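Local atomic coordinates of AxyAgu115A (Amphibacillus xylanus NBRC 15112, PDB entry 6NPS), a protein that probably acts as a family GH115 alpha-glucuronidase, a glycoside hydrolase that removes glucuronic acid side groups from arabinoglucuronoxylan. Residues Asn322-Val327 / Pro367-Ser372; Arg348-Tyr353 / Val378-Cys383; Leu45-Gln50 / Ala148-Phe153. The protein carries 3 engineered substitutions. One frame throughout, in Å; residues are numbered along the deposited sequence.

Interaction 1. Residues Asn322-Val327 / Pro367-Ser372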
loop_
_atom_site.group_PDB
_atom_site.type_symbol
_atom_site.label_atom_id
_atom_site.label_comp_id
_atom_site.label_asym_id
_atom_site.label_seq_id
_atom_site.Cartn_x
_atom_site.Cartn_y
_atom_site.Cartn_z
ATOM N N ASN A 322 34.350 16.942 31.219
ATOM C CA ASN A 322 35.734 17.345 31.480
ATOM C C ASN A 322 36.243 18.336 30.433
ATOM O O ASN A 322 37.059 19.222 30.744
ATOM C CB ASN A 322 36.652 16.110 31.518
ATOM C CG ASN A 322 36.472 15.276 32.785
ATOM O OD1 ASN A 322 35.996 15.772 33.810
ATOM N ND2 ASN A 322 36.852 13.998 32.717
ATOM N N LEU A 323 35.792 18.189 29.190
ATOM C CA LEU A 323 36.222 19.092 28.130
ATOM C C LEU A 323 35.607 20.483 28.303
ATOM O O LEU A 323 36.330 21.487 28.343
ATOM C CB LEU A 323 35.867 18.484 26.770
ATOM C CG LEU A 323 36.242 19.280 25.519
ATOM C CD1 LEU A 323 37.719 19.051 25.147
ATOM C CD2 LEU A 323 35.268 18.944 24.371
ATOM N N LEU A 324 34.271 20.559 28.423
ATOM C CA LEU A 324 33.599 21.854 28.564
ATOM C C LEU A 324 34.132 22.646 29.746
ATOM O O LEU A 324 34.273 23.869 29.668
ATOM C CB LEU A 324 32.092 21.662 28.709
ATOM C CG LEU A 324 31.383 21.520 27.362
ATOM C CD1 LEU A 324 29.863 21.581 27.528
ATOM C CD2 LEU A 324 31.884 22.558 26.348
ATOM N N ARG A 325 34.419 21.980 30.857
ATOM C CA ARG A 325 34.990 22.693 31.992
ATOM C C ARG A 325 36.317 23.338 31.620
ATOM O O ARG A 325 36.646 24.428 32.110
ATOM C CB ARG A 325 35.162 21.742 33.172
ATOM C CG ARG A 325 35.050 22.423 34.535
ATOM C CD ARG A 325 35.180 21.424 35.676
ATOM N NE ARG A 325 34.100 20.431 35.686
ATOM C CZ ARG A 325 32.939 20.583 36.322
ATOM N NH1 ARG A 325 32.684 21.697 37.002
ATOM N NH2 ARG A 325 32.032 19.614 36.280
ATOM N N ASP A 326 37.099 22.655 30.768
ATOM C CA ASP A 326 38.423 23.140 30.403
ATOM C C ASP A 326 38.302 24.292 29.428
ATOM O O ASP A 326 38.949 25.334 29.583
ATOM C CB ASP A 326 39.269 21.997 29.807
ATOM C CG ASP A 326 40.782 22.254 29.935
ATOM O OD1 ASP A 326 41.597 21.380 29.541
ATOM O OD2 ASP A 326 41.162 23.335 30.435
ATOM N N VAL A 327 37.499 24.111 28.391
ATOM C CA VAL A 327 37.264 25.179 27.432
ATOM C C VAL A 327 36.837 26.463 28.146
ATOM O O VAL A 327 37.490 27.511 28.025
ATOM C CB VAL A 327 36.231 24.715 26.394
ATOM C CG1 VAL A 327 35.754 25.865 25.563
ATOM C CG2 VAL A 327 36.824 23.588 25.518
ATOM N N PRO A 367 29.427 14.188 38.842
ATOM C CA PRO A 367 28.854 15.418 39.410
ATOM C C PRO A 367 29.019 16.439 38.288
ATOM O O PRO A 367 30.147 16.823 37.959
ATOM C CB PRO A 367 29.707 15.659 40.664
ATOM C CG PRO A 367 31.010 14.974 40.377
ATOM C CD PRO A 367 30.680 13.785 39.510
ATOM N N GLY A 368 27.892 16.888 37.720
ATOM C CA GLY A 368 27.820 17.633 36.466
ATOM C C GLY A 368 28.332 19.071 36.492
ATOM O O GLY A 368 28.908 19.551 37.479
ATOM N N LEU A 369 28.101 19.780 35.379
ATOM C CA LEU A 369 28.666 21.111 35.178
ATOM C C LEU A 369 27.903 22.211 35.911
ATOM O O LEU A 369 28.469 23.286 36.148
ATOM C CB LEU A 369 28.724 21.429 33.680
ATOM C CG LEU A 369 29.665 22.563 33.248
ATOM C CD1 LEU A 369 31.001 22.533 34.005
ATOM C CD2 LEU A 369 29.930 22.491 31.755
ATOM N N ILE A 370 26.645 21.961 36.289
ATOM C CA ILE A 370 25.844 22.962 36.987
ATOM C C ILE A 370 26.565 23.464 38.235
ATOM O O ILE A 370 27.273 22.710 38.915
ATOM C CB ILE A 370 24.465 22.373 37.331
ATOM C CG1 ILE A 370 23.643 23.317 38.214
ATOM C CG2 ILE A 370 24.611 21.023 38.014
ATOM C CD1 ILE A 370 22.165 22.928 38.273
ATOM N N ASN A 371 26.396 24.758 38.522
ATOM C CA ASN A 371 26.913 25.482 39.683
ATOM C C ASN A 371 28.425 25.652 39.645
ATOM O O ASN A 371 29.016 26.094 40.645
ATOM C CB ASN A 371 26.528 24.831 41.010
ATOM C CG ASN A 371 25.311 25.494 41.658
ATOM O OD1 ASN A 371 24.244 24.896 41.722
ATOM N ND2 ASN A 371 25.478 26.722 42.156
ATOM N N SER A 372 29.071 25.322 38.523
ATOM C CA SER A 372 30.474 25.666 38.350
ATOM C C SER A 372 30.684 27.156 38.603
ATOM O O SER A 372 29.855 27.996 38.250
ATOM C CB SER A 372 30.936 25.306 36.939
ATOM O OG SER A 372 31.944 26.200 36.513
#

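Interaction 2. Residues Arg348-Tyr353 / Val378-Cys383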
loop_
_atom_site.group_PDB
_atom_site.type_symbol
_atom_site.label_atom_id
_atom_site.label_comp_id
_atom_site.label_asym_id
_atom_site.label_seq_id
_atom_site.Cartn_x
_atom_site.Cartn_y
_atom_site.Cartn_z
ATOM N N ARG A 348 27.969 37.125 28.861
ATOM C CA ARG A 348 28.354 35.860 28.271
ATOM C C ARG A 348 27.186 34.896 28.398
ATOM O O ARG A 348 26.316 35.056 29.270
ATOM C CB ARG A 348 29.597 35.266 28.935
ATOM C CG ARG A 348 30.870 36.095 28.796
ATOM C CD ARG A 348 31.841 35.805 29.954
ATOM N NE ARG A 348 31.350 36.372 31.213
ATOM C CZ ARG A 348 31.583 35.855 32.419
ATOM N NH1 ARG A 348 32.327 34.758 32.556
ATOM N NH2 ARG A 348 31.089 36.444 33.497
ATOM N N MET A 349 27.179 33.896 27.507
ATOM C CA MET A 349 26.075 32.946 27.423
ATOM C C MET A 349 26.631 31.557 27.125
ATOM O O MET A 349 27.511 31.395 26.271
ATOM C CB MET A 349 25.070 33.358 26.337
ATOM C CG MET A 349 23.848 32.410 26.167
ATOM S SD MET A 349 24.124 31.223 24.790
ATOM C CE MET A 349 23.899 32.314 23.372
ATOM N N LEU A 350 26.092 30.555 27.818
ATOM C CA LEU A 350 26.409 29.158 27.560
ATOM C C LEU A 350 25.123 28.472 27.126
ATOM O O LEU A 350 24.116 28.524 27.838
ATOM C CB LEU A 350 27.012 28.495 28.795
ATOM C CG LEU A 350 27.119 26.984 28.594
ATOM C CD1 LEU A 350 28.220 26.676 27.560
ATOM C CD2 LEU A 350 27.422 26.319 29.931
ATOM N N ALA A 351 25.134 27.880 25.940
ATOM C CA ALA A 351 23.946 27.232 25.412
ATOM C C ALA A 351 23.845 25.823 25.977
ATOM O O ALA A 351 24.772 25.025 25.819
ATOM C CB ALA A 351 24.005 27.203 23.890
ATOM N N LEU A 352 22.738 25.507 26.649
ATOM C CA LEU A 352 22.441 24.112 26.979
ATOM C C LEU A 352 21.622 23.468 25.856
ATOM O O LEU A 352 20.526 22.964 26.064
ATOM C CB LEU A 352 21.716 24.025 28.314
ATOM C CG LEU A 352 22.433 24.798 29.403
ATOM C CD1 LEU A 352 21.735 24.595 30.730
ATOM C CD2 LEU A 352 23.906 24.408 29.483
ATOM N N TYR A 353 22.182 23.510 24.639
ATOM C CA TYR A 353 21.474 23.101 23.422
ATOM C C TYR A 353 21.720 21.625 23.127
ATOM O O TYR A 353 22.871 21.184 23.104
ATOM C CB TYR A 353 21.906 23.949 22.212
ATOM C CG TYR A 353 21.161 23.655 20.904
ATOM C CD1 TYR A 353 19.775 23.877 20.793
ATOM C CD2 TYR A 353 21.829 23.140 19.794
ATOM C CE1 TYR A 353 19.095 23.608 19.616
ATOM C CE2 TYR A 353 21.168 22.874 18.598
ATOM C CZ TYR A 353 19.784 23.105 18.515
ATOM O OH TYR A 353 19.086 22.838 17.347
ATOM N N VAL A 378 27.199 34.085 34.104
ATOM C CA VAL A 378 26.922 33.687 32.727
ATOM C C VAL A 378 25.427 33.417 32.547
ATOM O O VAL A 378 24.784 32.763 33.390
ATOM C CB VAL A 378 27.758 32.451 32.345
ATOM C CG1 VAL A 378 27.364 31.947 30.938
ATOM C CG2 VAL A 378 29.239 32.783 32.397
ATOM N N ILE A 379 24.863 33.899 31.436
ATOM C CA ILE A 379 23.496 33.526 31.081
ATOM C C ILE A 379 23.468 32.065 30.649
ATOM O O ILE A 379 24.234 31.656 29.776
ATOM C CB ILE A 379 22.966 34.407 29.941
ATOM C CG1 ILE A 379 22.968 35.890 30.333
ATOM C CG2 ILE A 379 21.551 33.939 29.543
ATOM C CD1 ILE A 379 23.074 36.797 29.106
ATOM N N LEU A 380 22.539 31.283 31.209
ATOM C CA LEU A 380 22.437 29.858 30.890
ATOM C C LEU A 380 21.260 29.711 29.953
ATOM O O LEU A 380 20.097 29.852 30.362
ATOM C CB LEU A 380 22.291 29.017 32.156
ATOM C CG LEU A 380 23.493 29.097 33.116
ATOM C CD1 LEU A 380 23.254 28.409 34.452
ATOM C CD2 LEU A 380 24.716 28.468 32.464
ATOM N N MET A 381 21.547 29.486 28.678
ATOM C CA MET A 381 20.490 29.521 27.681
ATOM C C MET A 381 19.927 28.115 27.515
ATOM O O MET A 381 20.629 27.216 27.031
ATOM C CB MET A 381 20.981 30.064 26.344
ATOM C CG MET A 381 19.778 30.246 25.396
ATOM S SD MET A 381 20.259 30.763 23.756
ATOM C CE MET A 381 21.275 29.390 23.275
ATOM N N LEU A 382 18.679 27.919 27.962
ATOM C CA LEU A 382 17.949 26.680 27.738
ATOM C C LEU A 382 17.386 26.690 26.319
ATOM O O LEU A 382 17.319 27.733 25.655
ATOM C CB LEU A 382 16.811 26.518 28.769
ATOM C CG LEU A 382 17.328 26.508 30.225
ATOM C CD1 LEU A 382 16.250 26.794 31.250
ATOM C CD2 LEU A 382 18.008 25.200 30.538
ATOM N N CYS A 383 16.964 25.524 25.849
ATOM C CA CYS A 383 16.519 25.426 24.467
ATOM C C CYS A 383 15.258 24.590 24.446
ATOM O O CYS A 383 15.081 23.710 25.303
ATOM C CB CYS A 383 17.609 24.801 23.580
ATOM S SG CYS A 383 19.233 25.690 23.791
HETATM O O HOH W 1 17.794 23.123 27.141
#

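Interaction 3. Residues Leu45-Gln50 / Ala148-Phe153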
loop_
_atom_site.group_PDB
_atom_site.type_symbol
_atom_site.label_atom_id
_atom_site.label_comp_id
_atom_site.label_asym_id
_atom_site.label_seq_id
_atom_site.Cartn_x
_atom_site.Cartn_y
_atom_site.Cartn_z
ATOM N N LEU A 45 5.605 59.428 4.482
ATOM C CA LEU A 45 4.650 58.463 3.939
ATOM C C LEU A 45 3.238 58.762 4.403
ATOM O O LEU A 45 2.276 58.483 3.672
ATOM C CB LEU A 45 5.021 57.048 4.358
ATOM C CG LEU A 45 6.329 56.494 3.798
ATOM C CD1 LEU A 45 6.568 55.129 4.431
ATOM C CD2 LEU A 45 6.255 56.384 2.278
ATOM N N VAL A 46 3.096 59.276 5.620
ATOM C CA VAL A 46 1.778 59.572 6.182
ATOM C C VAL A 46 1.209 60.850 5.578
ATOM O O VAL A 46 0.028 60.902 5.187
ATOM C CB VAL A 46 1.886 59.677 7.717
ATOM C CG1 VAL A 46 0.578 60.196 8.317
ATOM C CG2 VAL A 46 2.268 58.333 8.324
ATOM N N PHE A 47 2.022 61.921 5.524
ATOM C CA PHE A 47 1.516 63.228 5.099
ATOM C C PHE A 47 1.760 63.556 3.630
ATOM O O PHE A 47 1.094 64.449 3.090
ATOM C CB PHE A 47 2.112 64.331 5.999
ATOM C CG PHE A 47 1.662 64.235 7.435
ATOM C CD1 PHE A 47 0.448 64.770 7.828
ATOM C CD2 PHE A 47 2.423 63.559 8.374
ATOM C CE1 PHE A 47 0.013 64.660 9.167
ATOM C CE2 PHE A 47 2.017 63.449 9.689
ATOM C CZ PHE A 47 0.791 64.003 10.088
ATOM N N GLY A 48 2.667 62.856 2.954
ATOM C CA GLY A 48 2.927 63.125 1.555
ATOM C C GLY A 48 3.965 64.187 1.266
ATOM O O GLY A 48 4.147 64.546 0.096
ATOM N N TYR A 49 4.658 64.709 2.278
ATOM C CA TYR A 49 5.657 65.746 2.047
ATOM C C TYR A 49 6.846 65.494 2.966
ATOM O O TYR A 49 6.694 64.995 4.085
ATOM C CB TYR A 49 5.071 67.161 2.272
ATOM C CG TYR A 49 3.928 67.527 1.327
ATOM C CD1 TYR A 49 4.182 67.998 0.041
ATOM C CD2 TYR A 49 2.605 67.406 1.726
ATOM C CE1 TYR A 49 3.136 68.339 -0.833
ATOM C CE2 TYR A 49 1.555 67.733 0.866
ATOM C CZ TYR A 49 1.822 68.195 -0.413
ATOM O OH TYR A 49 0.777 68.525 -1.265
ATOM N N GLN A 50 8.031 65.829 2.491
ATOM C CA GLN A 50 9.244 65.465 3.221
ATOM C C GLN A 50 9.503 66.454 4.355
ATOM O O GLN A 50 9.653 67.652 4.090
ATOM C CB GLN A 50 10.426 65.431 2.269
ATOM C CG GLN A 50 11.696 64.840 2.847
ATOM C CD GLN A 50 12.880 64.997 1.894
ATOM O OE1 GLN A 50 12.710 65.306 0.707
ATOM N NE2 GLN A 50 14.087 64.808 2.419
ATOM N N ALA A 148 -1.779 54.469 6.380
ATOM C CA ALA A 148 -2.872 55.329 5.932
ATOM C C ALA A 148 -2.426 56.791 5.885
ATOM O O ALA A 148 -1.702 57.263 6.760
ATOM C CB ALA A 148 -4.078 55.184 6.857
ATOM N N ARG A 149 -2.809 57.487 4.813
ATOM C CA ARG A 149 -2.514 58.909 4.662
ATOM C C ARG A 149 -3.300 59.753 5.676
ATOM O O ARG A 149 -4.439 59.431 6.027
ATOM C CB ARG A 149 -2.838 59.354 3.231
ATOM C CG ARG A 149 -1.932 58.688 2.202
ATOM C CD ARG A 149 -0.489 59.260 2.279
ATOM N NE ARG A 149 -0.535 60.706 2.117
ATOM C CZ ARG A 149 -0.409 61.331 0.950
ATOM N NH1 ARG A 149 -0.188 60.637 -0.162
ATOM N NH2 ARG A 149 -0.498 62.653 0.898
ATOM N N LYS A 150 -2.668 60.833 6.162
ATOM C CA LYS A 150 -3.266 61.783 7.096
ATOM C C LYS A 150 -3.066 63.200 6.579
ATOM O O LYS A 150 -2.026 63.529 6.004
ATOM C CB LYS A 150 -2.615 61.742 8.499
ATOM C CG LYS A 150 -2.985 60.631 9.465
ATOM C CD LYS A 150 -2.021 60.740 10.636
ATOM C CE LYS A 150 -2.562 60.154 11.904
ATOM N NZ LYS A 150 -3.031 58.772 11.667
ATOM N N GLU A 151 -4.046 64.058 6.829
ATOM C CA GLU A 151 -3.822 65.486 6.628
ATOM C C GLU A 151 -3.291 66.161 7.889
ATOM O O GLU A 151 -2.557 67.156 7.787
ATOM C CB GLU A 151 -5.112 66.170 6.172
ATOM C CG GLU A 151 -5.507 65.783 4.767
ATOM C CD GLU A 151 -6.344 66.851 4.057
ATOM O OE1 GLU A 151 -7.064 67.616 4.746
ATOM O OE2 GLU A 151 -6.265 66.921 2.806
ATOM N N SER A 152 -3.598 65.614 9.064
ATOM C CA SER A 152 -3.268 66.267 10.326
ATOM C C SER A 152 -3.280 65.236 11.444
ATOM O O SER A 152 -3.936 64.197 11.354
ATOM C CB SER A 152 -4.263 67.394 10.653
ATOM O OG SER A 152 -3.800 68.161 11.758
ATOM N N PHE A 153 -2.545 65.555 12.505
ATOM C CA PHE A 153 -2.267 64.670 13.633
ATOM C C PHE A 153 -2.176 65.566 14.857
ATOM O O PHE A 153 -1.625 66.666 14.766
ATOM C CB PHE A 153 -0.960 63.897 13.406
ATOM C CG PHE A 153 -0.384 63.257 14.641
ATOM C CD1 PHE A 153 -0.906 62.068 15.121
ATOM C CD2 PHE A 153 0.698 63.830 15.301
ATOM C CE1 PHE A 153 -0.400 61.475 16.247
ATOM C CE2 PHE A 153 1.234 63.233 16.436
ATOM C CZ PHE A 153 0.681 62.050 16.906
HETATM O O HOH W 2 -1.828 62.900 3.141
#

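Interaction 1. Residues Asn322-Val327 / Pro367-Ser372
R325, on helix 317-338, and L369, in the loop between helix 356-361 and strand 379-383, run past each other in opposite directions, and most of this contact lies along their overlap. CG of R325 stands anti to the backbone N (chi1 -150°), and the chain stays extended until it bends at chi3 (-63°), which carries the guanidinium out to the loop. The CD1 methyl of L369 sits over one face of that flat group, displaced toward its rim, with NH1 of R325 3.5 Å from CD1 of L369. At the edge, in the guanidinium plane, lies the carbonyl of G368: NH2 of R325 donates to O of G368 over 3.3 Å, straight (165°) but long, so the bond is weak. CB of S372 approaches NH1 obliquely. The other branch of L369 faces the helix itself, its CD2 lying 3.8 Å from CB of L324, whose side chain also touches V356 and F359 of helix 356-361. L369 opens a type II turn, closed by S372 N bonding to L369 O at 3.2 Å; OG of S372 is held by the backbone N of E374. The loop is thus laid against an outer helix of the TIM-barrel-like GH115 domain. With one weak bond from a cation to a neutral carbonyl and no salt bridge between the two segments, the attachment rests largely on apolar contact, including a methyl against the guanidinium face.

Interaction 2. Residues Arg348-Tyr353 / Val378-Cys383
Strands 348-351 and 379-383 run parallel in register, their short axes 4.8 Å apart and turned by 33°, and backbone bonds join them: I379 N to R348 O, L350 N to I379 O and M381 N to L350 O. A fourth, L352 N to M381 O, is the shortest at 2.7 Å. On the face bearing M349, A351 and M381, two thioether chains cross obliquely. M349, bent at chi2 and chi3, brings SD to 3.7 Å from CB of M381, which curls at its last torsion (61°) to set CE 3.6 Å from CB of A351. W214 of strand 212-214 touches both methionines. These adjacent strands of a TIM-barrel-like domain are linked through helix 356-361 as a beta-alpha-beta unit. On the other face, CD2 of L350 and CD2 of L380 meet at 4.3 Å, and CB of L350 touches CG1 of V378. CG2 of V378 lies over one face of the R348 guanidinium, whose NH1 bonds to N332. Near the C-terminal end, water 1 bridges L352 O and C383 N, accepting from the latter. SG of C383 meets the edge of the Y353 ring, 3.5 Å from CD1; the Y353 hydroxyl bonds N386 and a glycerol, and H246 stacks on the ring.

Interaction 3. Residues Leu45-Gln50 / Ala148-Phe153
The F47 ring carries CG1 of its own neighbour V46 over one face, offset toward the rim, and turns its edge to the backbone of E151 and S152 and to CB of F153. CZ of F47 lies 3.8 Å from CB of F153, the two phenylalanines crossing obliquely, while CE1 lies close to the S152 backbone. The R149 guanidinium has CA of G48 over one face, 3.5 Å from NH2 of R149, and V46 O at its edge. R149 gets there by folding: CG is anti to the carbonyl carbon, and bends at chi2 (-72°) and chi3 (-56°) wrap the chain around the helix terminus. At the C-terminal end of helix 30-47 the last carbonyls thereby receive donors from the loop leading to strand 152-155. V46 O accepts K150 N at 2.9 Å, nearly straight at nitrogen (167°) but from above the carbonyl plane, together with a weak bond from NE of R149. NH2 of R149 bonds weakly to F47 O, which is also held by the side-chain amide of Q9. Water 2 accepts from NH2 of R149 at 2.6 Å and also lies within hydrogen-bonding distance of K150 O. A cationic group at this end of the helix would probably interact well with the dipole. G48 leaves the helix with positive phi, and a CB there would clash with NH2 of R149. Alongside, V46 and K150 point the same way, with CG1 of V46 3.5 Å from CD of K150. Strand 5-8 pairs with strand 152-155, and its L7 also touches F47.

How the interactions relate
From the N terminus, interaction 3 comes first: its second segment returns to the end of helix 30-47 after 97 intervening residues, closing a loop within the N-terminal region ahead of strand 170-174, the first strand of the parallel sheet. Interactions 1 and 2 follow in series with it and cross each other, the chain passing through 322-327, 348-353, 367-372 and 378-383 in turn. Interaction 1 fastens the loop before strand 379-383 to an outer helix, whereas interaction 2 joins two neighbouring strands inside the same domain. Their centres lie about 13 Å apart, the two contacts not touching, and interaction 3 is remote, its centre about 46 Å from that of interaction 2 and about 59 Å from that of interaction 1.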